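PDB 4JMK: dual specificity protein phosphatase 8 from Homo sapiens, which probably removes phosphate from phosphotyrosine, phosphoserine and phosphothreonine of proteins, restraining MAP kinases, the part present here being its catalytic domain. Local coordinates for residues K16-K21 with Q83-S88; V53-N58 with L64-K69; G91-A96 with F129-Q134; I98-I103 with G133-Y138. The protein carries 1 engineered substitution. All blocks are in the same frame, centred on the assembly; numbering follows the deposited sequence.

Contact 1 of 4, residues K16-K21 with Q83-S88; sequences KDVLNK and QVIVHS. Engineered in segment 83-88: Ser88 (natural residue Cys). With SO4 (sulfate ion), chain C.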
loop_
_atom_site.group_PDB
_atom_site.type_symbol
_atom_site.label_atom_id
_atom_site.label_comp_id
_atom_site.label_asym_id
_atom_site.label_seq_id
_atom_site.Cartn_x
_atom_site.Cartn_y
_atom_site.Cartn_z
ATOM N N LYS A 16 2.146 -1.659 -15.140
ATOM C CA LYS A 16 1.301 -1.842 -16.319
ATOM C C LYS A 16 -0.168 -1.536 -16.044
ATOM O O LYS A 16 -0.838 -0.977 -16.903
ATOM C CB LYS A 16 1.447 -3.248 -16.917
ATOM C CG LYS A 16 2.827 -3.526 -17.506
ATOM C CD LYS A 16 2.822 -4.746 -18.427
ATOM C CE LYS A 16 4.242 -5.259 -18.681
ATOM N NZ LYS A 16 4.289 -6.328 -19.727
ATOM N N ASP A 17 -0.672 -1.917 -14.868
ATOM C CA ASP A 17 -2.033 -1.550 -14.464
ATOM C C ASP A 17 -2.243 -0.033 -14.415
ATOM O O ASP A 17 -3.173 0.497 -15.036
ATOM C CB ASP A 17 -2.374 -2.130 -13.082
ATOM C CG ASP A 17 -2.488 -3.637 -13.085
ATOM O OD1 ASP A 17 -2.847 -4.203 -14.137
ATOM O OD2 ASP A 17 -2.230 -4.255 -12.026
ATOM N N VAL A 18 -1.388 0.665 -13.673
ATOM C CA VAL A 18 -1.619 2.078 -13.371
ATOM C C VAL A 18 -1.465 2.966 -14.614
ATOM O O VAL A 18 -2.021 4.063 -14.676
ATOM C CB VAL A 18 -0.692 2.576 -12.230
ATOM C CG1 VAL A 18 0.722 2.834 -12.754
ATOM C CG2 VAL A 18 -1.251 3.838 -11.587
ATOM N N LEU A 19 -0.736 2.472 -15.613
ATOM C CA LEU A 19 -0.513 3.235 -16.848
ATOM C C LEU A 19 -1.556 2.921 -17.920
ATOM O O LEU A 19 -1.589 3.559 -18.982
ATOM C CB LEU A 19 0.898 2.983 -17.393
ATOM C CG LEU A 19 2.046 3.474 -16.508
ATOM C CD1 LEU A 19 3.399 3.148 -17.142
ATOM C CD2 LEU A 19 1.919 4.970 -16.254
ATOM N N ASN A 20 -2.410 1.947 -17.635
ATOM C CA ASN A 20 -3.502 1.597 -18.534
ATOM C C ASN A 20 -4.674 2.548 -18.312
ATOM O O ASN A 20 -5.512 2.306 -17.432
ATOM C CB ASN A 20 -3.928 0.150 -18.268
ATOM C CG ASN A 20 -4.932 -0.367 -19.280
ATOM O OD1 ASN A 20 -5.838 0.350 -19.708
ATOM N ND2 ASN A 20 -4.788 -1.627 -19.651
ATOM N N LYS A 21 -4.742 3.625 -19.099
ATOM C CA LYS A 21 -5.746 4.669 -18.854
ATOM C C LYS A 21 -7.162 4.116 -18.837
ATOM O O LYS A 21 -7.963 4.465 -17.966
ATOM C CB LYS A 21 -5.647 5.800 -19.884
ATOM C CG LYS A 21 -6.607 6.955 -19.599
ATOM C CD LYS A 21 -6.335 8.151 -20.499
ATOM C CE LYS A 21 -7.018 8.008 -21.850
ATOM N NZ LYS A 21 -8.521 8.061 -21.727
ATOM N N GLN A 83 -11.316 5.951 -4.768
ATOM C CA GLN A 83 -10.490 4.748 -4.745
ATOM C C GLN A 83 -9.046 5.132 -5.020
ATOM O O GLN A 83 -8.786 6.042 -5.813
ATOM C CB GLN A 83 -10.962 3.741 -5.802
ATOM C CG GLN A 83 -12.379 3.223 -5.585
ATOM C CD GLN A 83 -13.398 4.109 -6.261
ATOM O OE1 GLN A 83 -13.538 4.084 -7.487
ATOM N NE2 GLN A 83 -14.102 4.916 -5.472
ATOM N N VAL A 84 -8.113 4.441 -4.361
ATOM C CA VAL A 84 -6.685 4.673 -4.562
ATOM C C VAL A 84 -6.060 3.359 -4.995
ATOM O O VAL A 84 -6.451 2.292 -4.502
ATOM C CB VAL A 84 -6.006 5.216 -3.267
ATOM C CG1 VAL A 84 -6.330 4.332 -2.073
ATOM C CG2 VAL A 84 -4.495 5.335 -3.438
ATOM N N ILE A 85 -5.129 3.416 -5.942
ATOM C CA ILE A 85 -4.347 2.235 -6.252
ATOM C C ILE A 85 -2.941 2.417 -5.706
ATOM O O ILE A 85 -2.310 3.478 -5.870
ATOM C CB ILE A 85 -4.308 1.925 -7.768
ATOM C CG1 ILE A 85 -3.502 0.651 -8.031
ATOM C CG2 ILE A 85 -3.726 3.075 -8.537
ATOM C CD1 ILE A 85 -3.327 0.346 -9.503
ATOM N N VAL A 86 -2.474 1.380 -5.023
ATOM C CA VAL A 86 -1.101 1.334 -4.567
ATOM C C VAL A 86 -0.377 0.396 -5.521
ATOM O O VAL A 86 -0.819 -0.737 -5.745
ATOM C CB VAL A 86 -1.006 0.767 -3.158
ATOM C CG1 VAL A 86 0.431 0.841 -2.678
ATOM C CG2 VAL A 86 -1.896 1.557 -2.243
ATOM N N HIS A 87 0.727 0.859 -6.097
ATOM C CA HIS A 87 1.430 0.052 -7.085
ATOM C C HIS A 87 2.929 0.201 -6.955
ATOM O O HIS A 87 3.430 1.140 -6.327
ATOM C CB HIS A 87 1.016 0.442 -8.515
ATOM C CG HIS A 87 1.672 1.692 -9.010
ATOM N ND1 HIS A 87 2.872 1.687 -9.701
ATOM C CD2 HIS A 87 1.315 2.995 -8.898
ATOM C CE1 HIS A 87 3.215 2.927 -9.991
ATOM N NE2 HIS A 87 2.290 3.742 -9.517
ATOM N N SER A 88 3.643 -0.752 -7.541
ATOM C CA SER A 88 5.071 -0.605 -7.750
ATOM C C SER A 88 5.335 -1.105 -9.163
ATOM O O SER A 88 4.477 -0.957 -10.030
ATOM C CB SER A 88 5.846 -1.384 -6.686
ATOM O OG SER A 88 5.180 -2.592 -6.356
HETATM S S SO4 C . 7.568 -4.781 -6.602
HETATM O O1 SO4 C . 7.680 -4.027 -7.850
HETATM O O2 SO4 C . 8.412 -4.127 -5.609
HETATM O O3 SO4 C . 8.036 -6.137 -6.836
HETATM O O4 SO4 C . 6.204 -4.835 -6.138
#

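Contact 2 of 4, residues V53-N58 with L64-K69; sequences VPINDN and LPWLDK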
loop_
_atom_site.group_PDB
_atom_site.type_symbol
_atom_site.label_atom_id
_atom_site.label_comp_id
_atom_site.label_asym_id
_atom_site.label_seq_id
_atom_site.Cartn_x
_atom_site.Cartn_y
_atom_site.Cartn_z
ATOM N N VAL A 53 6.309 6.961 -2.795
ATOM C CA VAL A 53 7.190 6.420 -1.753
ATOM C C VAL A 53 8.450 5.944 -2.469
ATOM O O VAL A 53 8.456 4.867 -3.078
ATOM C CB VAL A 53 6.546 5.245 -1.004
ATOM C CG1 VAL A 53 7.524 4.673 0.039
ATOM C CG2 VAL A 53 5.276 5.700 -0.336
ATOM N N PRO A 54 9.507 6.769 -2.433
ATOM C CA PRO A 54 10.679 6.587 -3.291
ATOM C C PRO A 54 11.606 5.479 -2.794
ATOM O O PRO A 54 12.663 5.761 -2.228
ATOM C CB PRO A 54 11.368 7.956 -3.222
ATOM C CG PRO A 54 11.034 8.467 -1.855
ATOM C CD PRO A 54 9.639 7.947 -1.553
ATOM N N ILE A 55 11.217 4.228 -3.017
ATOM C CA ILE A 55 12.015 3.098 -2.539
ATOM C C ILE A 55 12.285 2.050 -3.619
ATOM O O ILE A 55 11.453 1.815 -4.498
ATOM C CB ILE A 55 11.337 2.404 -1.334
ATOM C CG1 ILE A 55 9.946 1.882 -1.725
ATOM C CG2 ILE A 55 11.246 3.360 -0.153
ATOM C CD1 ILE A 55 9.233 1.110 -0.624
ATOM N N ASN A 56 13.452 1.417 -3.526
ATOM C CA ASN A 56 13.847 0.319 -4.403
ATOM C C ASN A 56 13.437 -1.027 -3.791
ATOM O O ASN A 56 13.266 -1.121 -2.579
ATOM C CB ASN A 56 15.371 0.379 -4.589
ATOM C CG ASN A 56 15.874 -0.539 -5.687
ATOM O OD1 ASN A 56 16.642 -1.470 -5.432
ATOM N ND2 ASN A 56 15.451 -0.279 -6.917
ATOM N N ASP A 57 13.277 -2.068 -4.608
ATOM C CA ASP A 57 12.895 -3.377 -4.067
ATOM C C ASP A 57 14.118 -4.231 -3.731
ATOM O O ASP A 57 14.591 -4.998 -4.571
ATOM C CB ASP A 57 11.995 -4.142 -5.046
ATOM C CG ASP A 57 11.494 -5.460 -4.474
ATOM O OD1 ASP A 57 11.052 -5.479 -3.300
ATOM O OD2 ASP A 57 11.543 -6.480 -5.196
ATOM N N ASN A 58 14.629 -4.105 -2.509
ATOM C CA ASN A 58 15.822 -4.862 -2.132
ATOM C C ASN A 58 15.887 -5.189 -0.652
ATOM O O ASN A 58 14.989 -4.838 0.109
ATOM C CB ASN A 58 17.112 -4.162 -2.594
ATOM C CG ASN A 58 17.358 -2.841 -1.877
ATOM O OD1 ASN A 58 17.475 -2.794 -0.651
ATOM N ND2 ASN A 58 17.466 -1.763 -2.647
ATOM N N LEU A 64 9.850 1.564 6.548
ATOM C CA LEU A 64 9.185 1.844 7.838
ATOM C C LEU A 64 8.576 3.245 8.107
ATOM O O LEU A 64 7.379 3.337 8.467
ATOM C CB LEU A 64 10.077 1.431 9.016
ATOM C CG LEU A 64 9.647 0.216 9.826
ATOM C CD1 LEU A 64 10.693 -0.087 10.895
ATOM C CD2 LEU A 64 8.285 0.456 10.457
ATOM N N PRO A 65 9.371 4.333 7.937
ATOM C CA PRO A 65 8.929 5.705 8.175
ATOM C C PRO A 65 8.073 6.244 7.077
ATOM O O PRO A 65 7.718 7.409 7.168
ATOM C CB PRO A 65 10.228 6.502 8.147
ATOM C CG PRO A 65 11.035 5.759 7.195
ATOM C CD PRO A 65 10.781 4.342 7.586
ATOM N N TRP A 66 7.781 5.462 6.043
ATOM C CA TRP A 66 6.846 5.907 5.008
ATOM C C TRP A 66 5.469 5.334 5.254
ATOM O O TRP A 66 4.515 5.738 4.605
ATOM C CB TRP A 66 7.321 5.447 3.628
ATOM C CG TRP A 66 8.522 6.185 3.137
ATOM C CD1 TRP A 66 9.802 5.714 3.047
ATOM C CD2 TRP A 66 8.553 7.530 2.646
ATOM N NE1 TRP A 66 10.631 6.691 2.539
ATOM C CE2 TRP A 66 9.889 7.816 2.286
ATOM C CE3 TRP A 66 7.584 8.525 2.481
ATOM C CZ2 TRP A 66 10.274 9.056 1.762
ATOM C CZ3 TRP A 66 7.968 9.752 1.968
ATOM C CH2 TRP A 66 9.301 10.006 1.614
ATOM N N LEU A 67 5.365 4.387 6.183
ATOM C CA LEU A 67 4.108 3.659 6.366
ATOM C C LEU A 67 2.983 4.541 6.903
ATOM O O LEU A 67 1.881 4.532 6.368
ATOM C CB LEU A 67 4.312 2.420 7.255
ATOM C CG LEU A 67 5.160 1.319 6.607
ATOM C CD1 LEU A 67 5.379 0.127 7.561
ATOM C CD2 LEU A 67 4.517 0.862 5.297
ATOM N N ASP A 68 3.253 5.324 7.938
ATOM C CA ASP A 68 2.201 6.175 8.482
ATOM C C ASP A 68 1.682 7.211 7.468
ATOM O O ASP A 68 0.477 7.458 7.401
ATOM C CB ASP A 68 2.654 6.840 9.786
ATOM C CG ASP A 68 2.535 5.907 10.994
ATOM O OD1 ASP A 68 1.666 4.994 10.995
ATOM O OD2 ASP A 68 3.305 6.103 11.953
ATOM N N LYS A 69 2.579 7.795 6.672
ATOM C CA LYS A 69 2.171 8.757 5.643
ATOM C C LYS A 69 1.435 8.103 4.473
ATOM O O LYS A 69 0.523 8.698 3.896
ATOM C CB LYS A 69 3.375 9.563 5.136
ATOM C CG LYS A 69 3.876 10.597 6.139
ATOM C CD LYS A 69 4.851 11.576 5.488
ATOM C CE LYS A 69 5.320 12.653 6.465
ATOM N NZ LYS A 69 6.763 12.491 6.825
#

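Contact 3 of 4, residues G91-A96 with F129-Q134; sequences GISRSA and FNFLGQ. With SO4 (sulfate ion), chain C; SO4 (sulfate ion), chain D.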
loop_
_atom_site.group_PDB
_atom_site.type_symbol
_atom_site.label_atom_id
_atom_site.label_comp_id
_atom_site.label_asym_id
_atom_site.label_seq_id
_atom_site.Cartn_x
_atom_site.Cartn_y
_atom_site.Cartn_z
ATOM N N GLY A 91 4.032 -5.009 -8.426
ATOM C CA GLY A 91 2.929 -5.063 -7.490
ATOM C C GLY A 91 2.962 -6.312 -6.625
ATOM O O GLY A 91 1.918 -6.777 -6.161
ATOM N N ILE A 92 4.157 -6.850 -6.380
ATOM C CA ILE A 92 4.247 -8.041 -5.531
ATOM C C ILE A 92 5.067 -7.898 -4.243
ATOM O O ILE A 92 5.087 -8.825 -3.426
ATOM C CB ILE A 92 4.737 -9.299 -6.315
ATOM C CG1 ILE A 92 6.235 -9.234 -6.616
ATOM C CG2 ILE A 92 3.908 -9.526 -7.587
ATOM C CD1 ILE A 92 6.729 -10.464 -7.376
ATOM N N SER A 93 5.750 -6.766 -4.063
ATOM C CA SER A 93 6.620 -6.594 -2.888
ATOM C C SER A 93 6.448 -5.242 -2.186
ATOM O O SER A 93 5.903 -5.177 -1.095
ATOM C CB SER A 93 8.089 -6.781 -3.285
ATOM O OG SER A 93 8.925 -6.797 -2.139
ATOM N N ARG A 94 6.943 -4.170 -2.806
ATOM C CA ARG A 94 6.882 -2.831 -2.204
ATOM C C ARG A 94 5.450 -2.377 -1.942
ATOM O O ARG A 94 5.082 -2.078 -0.803
ATOM C CB ARG A 94 7.601 -1.811 -3.084
ATOM C CG ARG A 94 9.124 -1.930 -3.028
ATOM C CD ARG A 94 9.762 -1.148 -4.158
ATOM N NE ARG A 94 9.506 -1.773 -5.454
ATOM C CZ ARG A 94 9.948 -1.296 -6.615
ATOM N NH1 ARG A 94 10.662 -0.176 -6.646
ATOM N NH2 ARG A 94 9.669 -1.932 -7.748
ATOM N N SER A 95 4.638 -2.347 -2.993
ATOM C CA SER A 95 3.243 -1.962 -2.857
ATOM C C SER A 95 2.461 -2.945 -1.987
ATOM O O SER A 95 1.626 -2.545 -1.168
ATOM C CB SER A 95 2.612 -1.857 -4.244
ATOM O OG SER A 95 2.794 -3.069 -4.957
ATOM N N ALA A 96 2.738 -4.238 -2.143
ATOM C CA ALA A 96 2.016 -5.242 -1.363
ATOM C C ALA A 96 2.231 -5.002 0.133
ATOM O O ALA A 96 1.295 -5.093 0.935
ATOM C CB ALA A 96 2.487 -6.645 -1.759
ATOM N N PHE A 129 11.895 -10.485 2.182
ATOM C CA PHE A 129 11.900 -10.708 3.625
ATOM C C PHE A 129 12.187 -9.433 4.410
ATOM O O PHE A 129 11.684 -9.251 5.522
ATOM C CB PHE A 129 12.943 -11.764 3.977
ATOM C CG PHE A 129 12.608 -13.135 3.463
ATOM C CD1 PHE A 129 13.588 -13.932 2.885
ATOM C CD2 PHE A 129 11.322 -13.637 3.583
ATOM C CE1 PHE A 129 13.285 -15.205 2.422
ATOM C CE2 PHE A 129 11.014 -14.903 3.122
ATOM C CZ PHE A 129 11.995 -15.689 2.539
ATOM N N ASN A 130 13.032 -8.578 3.847
ATOM C CA ASN A 130 13.358 -7.305 4.482
ATOM C C ASN A 130 12.085 -6.477 4.745
ATOM O O ASN A 130 11.895 -5.941 5.842
ATOM C CB ASN A 130 14.380 -6.553 3.617
ATOM C CG ASN A 130 14.572 -5.104 4.042
ATOM O OD1 ASN A 130 14.832 -4.818 5.213
ATOM N ND2 ASN A 130 14.444 -4.183 3.087
ATOM N N PHE A 131 11.203 -6.384 3.751
ATOM C CA PHE A 131 9.942 -5.648 3.932
ATOM C C PHE A 131 8.998 -6.337 4.901
ATOM O O PHE A 131 8.345 -5.683 5.728
ATOM C CB PHE A 131 9.242 -5.410 2.582
ATOM C CG PHE A 131 10.011 -4.512 1.659
ATOM C CD1 PHE A 131 9.840 -4.597 0.285
ATOM C CD2 PHE A 131 10.922 -3.588 2.171
ATOM C CE1 PHE A 131 10.571 -3.774 -0.571
ATOM C CE2 PHE A 131 11.652 -2.754 1.320
ATOM C CZ PHE A 131 11.475 -2.851 -0.050
ATOM N N LEU A 132 8.917 -7.661 4.820
ATOM C CA LEU A 132 8.079 -8.402 5.763
ATOM C C LEU A 132 8.529 -8.193 7.222
ATOM O O LEU A 132 7.698 -8.050 8.125
ATOM C CB LEU A 132 8.055 -9.898 5.404
ATOM C CG LEU A 132 7.250 -10.294 4.172
ATOM C CD1 LEU A 132 7.361 -11.793 3.929
ATOM C CD2 LEU A 132 5.785 -9.877 4.349
ATOM N N GLY A 133 9.841 -8.158 7.449
ATOM C CA GLY A 133 10.363 -7.885 8.780
ATOM C C GLY A 133 10.026 -6.485 9.277
ATOM O O GLY A 133 9.748 -6.289 10.466
ATOM N N GLN A 134 10.055 -5.503 8.376
ATOM C CA GLN A 134 9.658 -4.143 8.737
ATOM C C GLN A 134 8.184 -4.079 9.136
ATOM O O GLN A 134 7.815 -3.295 10.007
ATOM C CB GLN A 134 10.023 -3.155 7.619
ATOM C CG GLN A 134 11.538 -2.992 7.462
ATOM C CD GLN A 134 11.946 -2.159 6.255
ATOM O OE1 GLN A 134 11.386 -1.092 6.000
ATOM N NE2 GLN A 134 12.942 -2.643 5.512
HETATM S S SO4 C . 7.568 -4.781 -6.602
HETATM O O1 SO4 C . 7.680 -4.027 -7.850
HETATM O O2 SO4 C . 8.412 -4.127 -5.609
HETATM O O3 SO4 C . 8.036 -6.137 -6.836
HETATM O O4 SO4 C . 6.204 -4.835 -6.138
HETATM S S SO4 D . 13.582 1.582 -8.488
HETATM O O1 SO4 D . 14.190 2.311 -9.595
HETATM O O2 SO4 D . 14.294 1.936 -7.263
HETATM O O3 SO4 D . 13.716 0.147 -8.738
HETATM O O4 SO4 D . 12.169 1.937 -8.361
#

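Contact 4 of 4, residues I98-I103 with G133-Y138; sequences IAIAYI and GQLLEY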
loop_
_atom_site.group_PDB
_atom_site.type_symbol
_atom_site.label_atom_id
_atom_site.label_comp_id
_atom_site.label_asym_id
_atom_site.label_seq_id
_atom_site.Cartn_x
_atom_site.Cartn_y
_atom_site.Cartn_z
ATOM N N ILE A 98 2.868 -2.189 1.677
ATOM C CA ILE A 98 2.076 -1.032 2.110
ATOM C C ILE A 98 0.611 -1.398 2.346
ATOM O O ILE A 98 0.032 -1.024 3.377
ATOM C CB ILE A 98 2.225 0.146 1.132
ATOM C CG1 ILE A 98 3.645 0.706 1.247
ATOM C CG2 ILE A 98 1.176 1.258 1.414
ATOM C CD1 ILE A 98 4.029 1.712 0.151
ATOM N N ALA A 99 0.020 -2.151 1.415
ATOM C CA ALA A 99 -1.361 -2.617 1.571
ATOM C C ALA A 99 -1.530 -3.436 2.843
ATOM O O ALA A 99 -2.537 -3.291 3.558
ATOM C CB ALA A 99 -1.784 -3.437 0.362
ATOM N N ILE A 100 -0.560 -4.306 3.118
ATOM C CA ILE A 100 -0.622 -5.142 4.329
ATOM C C ILE A 100 -0.585 -4.270 5.572
ATOM O O ILE A 100 -1.388 -4.463 6.481
ATOM C CB ILE A 100 0.508 -6.207 4.372
ATOM C CG1 ILE A 100 0.314 -7.194 3.219
ATOM C CG2 ILE A 100 0.484 -6.969 5.705
ATOM C CD1 ILE A 100 1.550 -8.026 2.875
ATOM N N ALA A 101 0.335 -3.310 5.617
ATOM C CA ALA A 101 0.402 -2.396 6.761
ATOM C C ALA A 101 -0.906 -1.618 6.951
ATOM O O ALA A 101 -1.335 -1.371 8.082
ATOM C CB ALA A 101 1.586 -1.437 6.611
ATOM N N TYR A 102 -1.536 -1.213 5.852
ATOM C CA TYR A 102 -2.780 -0.462 5.961
ATOM C C TYR A 102 -3.863 -1.284 6.657
ATOM O O TYR A 102 -4.613 -0.773 7.497
ATOM C CB TYR A 102 -3.276 -0.012 4.579
ATOM C CG TYR A 102 -4.574 0.749 4.681
ATOM C CD1 TYR A 102 -4.584 2.103 5.000
ATOM C CD2 TYR A 102 -5.794 0.110 4.492
ATOM C CE1 TYR A 102 -5.789 2.801 5.121
ATOM C CE2 TYR A 102 -6.996 0.800 4.607
ATOM C CZ TYR A 102 -6.978 2.141 4.919
ATOM O OH TYR A 102 -8.164 2.824 5.037
ATOM N N ILE A 103 -3.952 -2.558 6.298
ATOM C CA ILE A 103 -4.950 -3.432 6.900
ATOM C C ILE A 103 -4.627 -3.678 8.357
ATOM O O ILE A 103 -5.523 -3.680 9.210
ATOM C CB ILE A 103 -5.063 -4.746 6.117
ATOM C CG1 ILE A 103 -5.682 -4.448 4.752
ATOM C CG2 ILE A 103 -5.923 -5.759 6.839
ATOM C CD1 ILE A 103 -5.511 -5.554 3.798
ATOM N N GLY A 133 9.841 -8.158 7.449
ATOM C CA GLY A 133 10.363 -7.885 8.780
ATOM C C GLY A 133 10.026 -6.485 9.277
ATOM O O GLY A 133 9.748 -6.289 10.466
ATOM N N GLN A 134 10.055 -5.503 8.376
ATOM C CA GLN A 134 9.658 -4.143 8.737
ATOM C C GLN A 134 8.184 -4.079 9.136
ATOM O O GLN A 134 7.815 -3.295 10.007
ATOM C CB GLN A 134 10.023 -3.155 7.619
ATOM C CG GLN A 134 11.538 -2.992 7.462
ATOM C CD GLN A 134 11.946 -2.159 6.255
ATOM O OE1 GLN A 134 11.386 -1.092 6.000
ATOM N NE2 GLN A 134 12.942 -2.643 5.512
ATOM N N LEU A 135 7.341 -4.925 8.541
ATOM C CA LEU A 135 5.965 -5.093 9.031
ATOM C C LEU A 135 5.898 -5.559 10.482
ATOM O O LEU A 135 5.084 -5.058 11.269
ATOM C CB LEU A 135 5.198 -6.106 8.175
ATOM C CG LEU A 135 4.802 -5.740 6.761
ATOM C CD1 LEU A 135 4.025 -6.902 6.157
ATOM C CD2 LEU A 135 3.959 -4.473 6.791
ATOM N N LEU A 136 6.712 -6.549 10.837
ATOM C CA LEU A 136 6.789 -6.978 12.233
ATOM C C LEU A 136 7.147 -5.817 13.153
ATOM O O LEU A 136 6.540 -5.662 14.219
ATOM C CB LEU A 136 7.821 -8.095 12.434
ATOM C CG LEU A 136 7.359 -9.547 12.429
ATOM C CD1 LEU A 136 8.337 -10.456 13.191
ATOM C CD2 LEU A 136 5.974 -9.668 12.996
ATOM N N GLU A 137 8.148 -5.026 12.768
ATOM C CA GLU A 137 8.598 -3.906 13.608
ATOM C C GLU A 137 7.530 -2.829 13.671
ATOM O O GLU A 137 7.364 -2.178 14.698
ATOM C CB GLU A 137 9.900 -3.288 13.086
ATOM C CG GLU A 137 11.161 -3.729 13.813
ATOM C CD GLU A 137 11.047 -3.618 15.316
ATOM O OE1 GLU A 137 10.835 -4.656 15.960
ATOM O OE2 GLU A 137 11.168 -2.501 15.863
ATOM N N TYR A 138 6.816 -2.642 12.567
ATOM C CA TYR A 138 5.731 -1.664 12.530
ATOM C C TYR A 138 4.638 -2.085 13.505
ATOM O O TYR A 138 4.132 -1.266 14.282
ATOM C CB TYR A 138 5.191 -1.532 11.101
ATOM C CG TYR A 138 4.114 -0.474 10.930
ATOM C CD1 TYR A 138 4.371 0.859 11.233
ATOM C CD2 TYR A 138 2.847 -0.809 10.447
ATOM C CE1 TYR A 138 3.384 1.835 11.075
ATOM C CE2 TYR A 138 1.854 0.160 10.287
ATOM C CZ TYR A 138 2.139 1.475 10.604
ATOM O OH TYR A 138 1.176 2.450 10.442
#

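Contact 1 of 4, residues K16-K21 with Q83-S88
Val18 and His87 meet where the short helix 15-18 lies against strand 83-87, the middle strand of the five-stranded sheet of this protein-tyrosine phosphatase fold. The tight part is a CH-pi contact: Val18 CG1 sits almost exactly over the imidazole of His87, 3.7 Å from the ring centroid and only 9° off its normal. Both side chains use a chi1 of 78°, which sets CG1 of the valine and CG of the histidine between their own backbone N and carbonyl carbon and turns them to each other. The second valine methyl, CG2, leans on Ile85 CG2 at 4.0 Å. Val32 of the neighbouring strand also touches both Val18 and His87; beta-branched Val18 and Ile85 suit this buried spot, since each can turn a methyl to its neighbour. Packing loosens toward Asp17, whose CB only grazes Ile85 CD1 at 4.5 Å while its carboxylate accepts a bond from Ser14 N; beyond it, Lys16 is exposed and starts away from the strand. His87 opens the phosphatase signature loop, although deposited residue 88 is an engineered serine replacing the predicted phosphocysteine nucleophile. The imidazole is tied into that loop by ND1, which donates nearly within its ring plane to Ser88 O at 3.1 Å.

Contact 2 of 4, residues V53-N58 with L64-K69
With chi1 at -72°, Trp66 CG lies opposite its own carbonyl carbon, and chi2 of 107° turns the indole broadside to Val53 and Pro54; Val53 answers with a chi1 of 178° that sends CG1 to the ring. The motif on the receiving side is an inverse gamma turn centred on Pro54, in the loop that leaves edge strand 50-52, and it is closed by a weak bond from Ile55 N to Val53 O. The turn lets two successive residues share one face of the indole. Val53 CG1 lies over the five-membered ring, 3.6 Å from Trp66 CG, and Pro54 CD over the six-membered ring, 3.6 Å from Trp66 CZ2, each displaced toward the rim; both are CH-pi contacts. Proline suits the place, since its rigid pyrrolidine carries CD, a CH2 next to nitrogen with somewhat polarised C-H bonds, to the pi face, while a long aromatic system can bridge both neighbours at once. Ile55 CG2 comes in obliquely at 4.2 Å from Trp66 CD1. The tryptophan thus joins the segment leading into helix 67-79 to a loop that runs on to the phosphate pocket, where Ile55 O accepts a bond from Arg94 NH1. Farther along, Asn58 ND2 donates to Asn56 OD1 at 2.9 Å, in the carbonyl plane and on a lone pair of the acceptor.

Contact 3 of 4, residues G91-A96 with F129-Q134
Ser93 OG is gripped twice, by a hydrogen bond with Asp57 OD1 and by another from Asn128 N, and still meets Phe131 of helix 129-148, lying at the ring edge 3.4 Å from CD1. A chi1 of -172° carries this hydroxyl away from the sulfate and toward the helix. Next to it Arg94 runs alongside Phe131, pointing the same way: its CG is 3.4 Å from Phe131 CE1, and the guanidinium and phenyl planes differ by only 14°. The aliphatic part of the arginine therefore has an apolar neighbour, while its charged end is turned to the anions. The chain bends at chi3 (-70°) and brings the guanidinium edge-on to the sulfate. Arg94 NE donates to sulfate O2 at 2.6 Å, and NH2 to O1 of the same ion. Arg94 NH1 reaches O4 of a second sulfate at 3.1 Å. From the signature loop, Ile92 N and Ser93 N both donate to O4 of the first sulfate at 2.9 Å. This is the phosphate-binding loop of protein-tyrosine phosphatases leading into helix 94-107, and the first sulfate probably marks the site of the substrate phosphate. Backbone N-H groups and a forked cationic edge would together stabilise the negative charge of a bound phosphoryl group, with Phe131 flanking the arginine that supplies that edge.

Contact 4 of 4, residues I98-I103 with G133-Y138
Leu135 reaches across from helix 129-148 and straddles two neighbours on helix 94-107: its CD1 methyl lies 3.6 Å from Ile100 CG2, and its CD2 methyl 3.9 Å from Ala101 CB. The forked end of a leucine is well made for this, since each branch serves a different residue. Ala101 is also touched by the ring of Tyr138, whose CE2 comes within 4.0 Å of Ala101 CB; a residue as small as alanine lets both large side chains settle against the helix. Tyr138 reaches it because chi1 (-176°) sends the ring away from its own backbone N. Behind these first contacts stand others. The hydroxyl of Tyr138 is fixed by a hydrogen bond with Asp68 OD1, and its ring also rests on Leu67 and Ile71 of helix 67-79, while Ile100 packs on Val118 of helix 111-121 and Leu135 on Thr97. The two segments run nearly parallel, their axes 10.5 Å apart and crossing at -21°; the side chains that touch across the gap do so through carbon atoms, with no hydrogen bond between the segments. Such packing belongs to the helical layer of the alpha/beta phosphatase fold, in which helix 94-107, the one that follows the signature loop, is held among its neighbouring helices.

Contacts 1 and 3 share the first sulfate: the strand of contact 1 delivers the engineered Ser88 to the pocket, and the loop and helix start of contact 3 supply further donors to the anion, with Ser88 OG 2.8 Å from Ser95 OG. Contact 2 borders the same site, since Asp57 CB is 3.5 Å from Arg94 NE, and the side chain of Ile55 is about 7 Å from that of Ser88. Contact 4 continues contact 3 along the same two helices, their centres about 8 Å apart, and packs on contact 2 where Leu64 CD2 lies 3.7 Å from Tyr138 CB. Contacts 1 and 4 lie on opposite sides of the chain's centre, about 20 Å apart between centres.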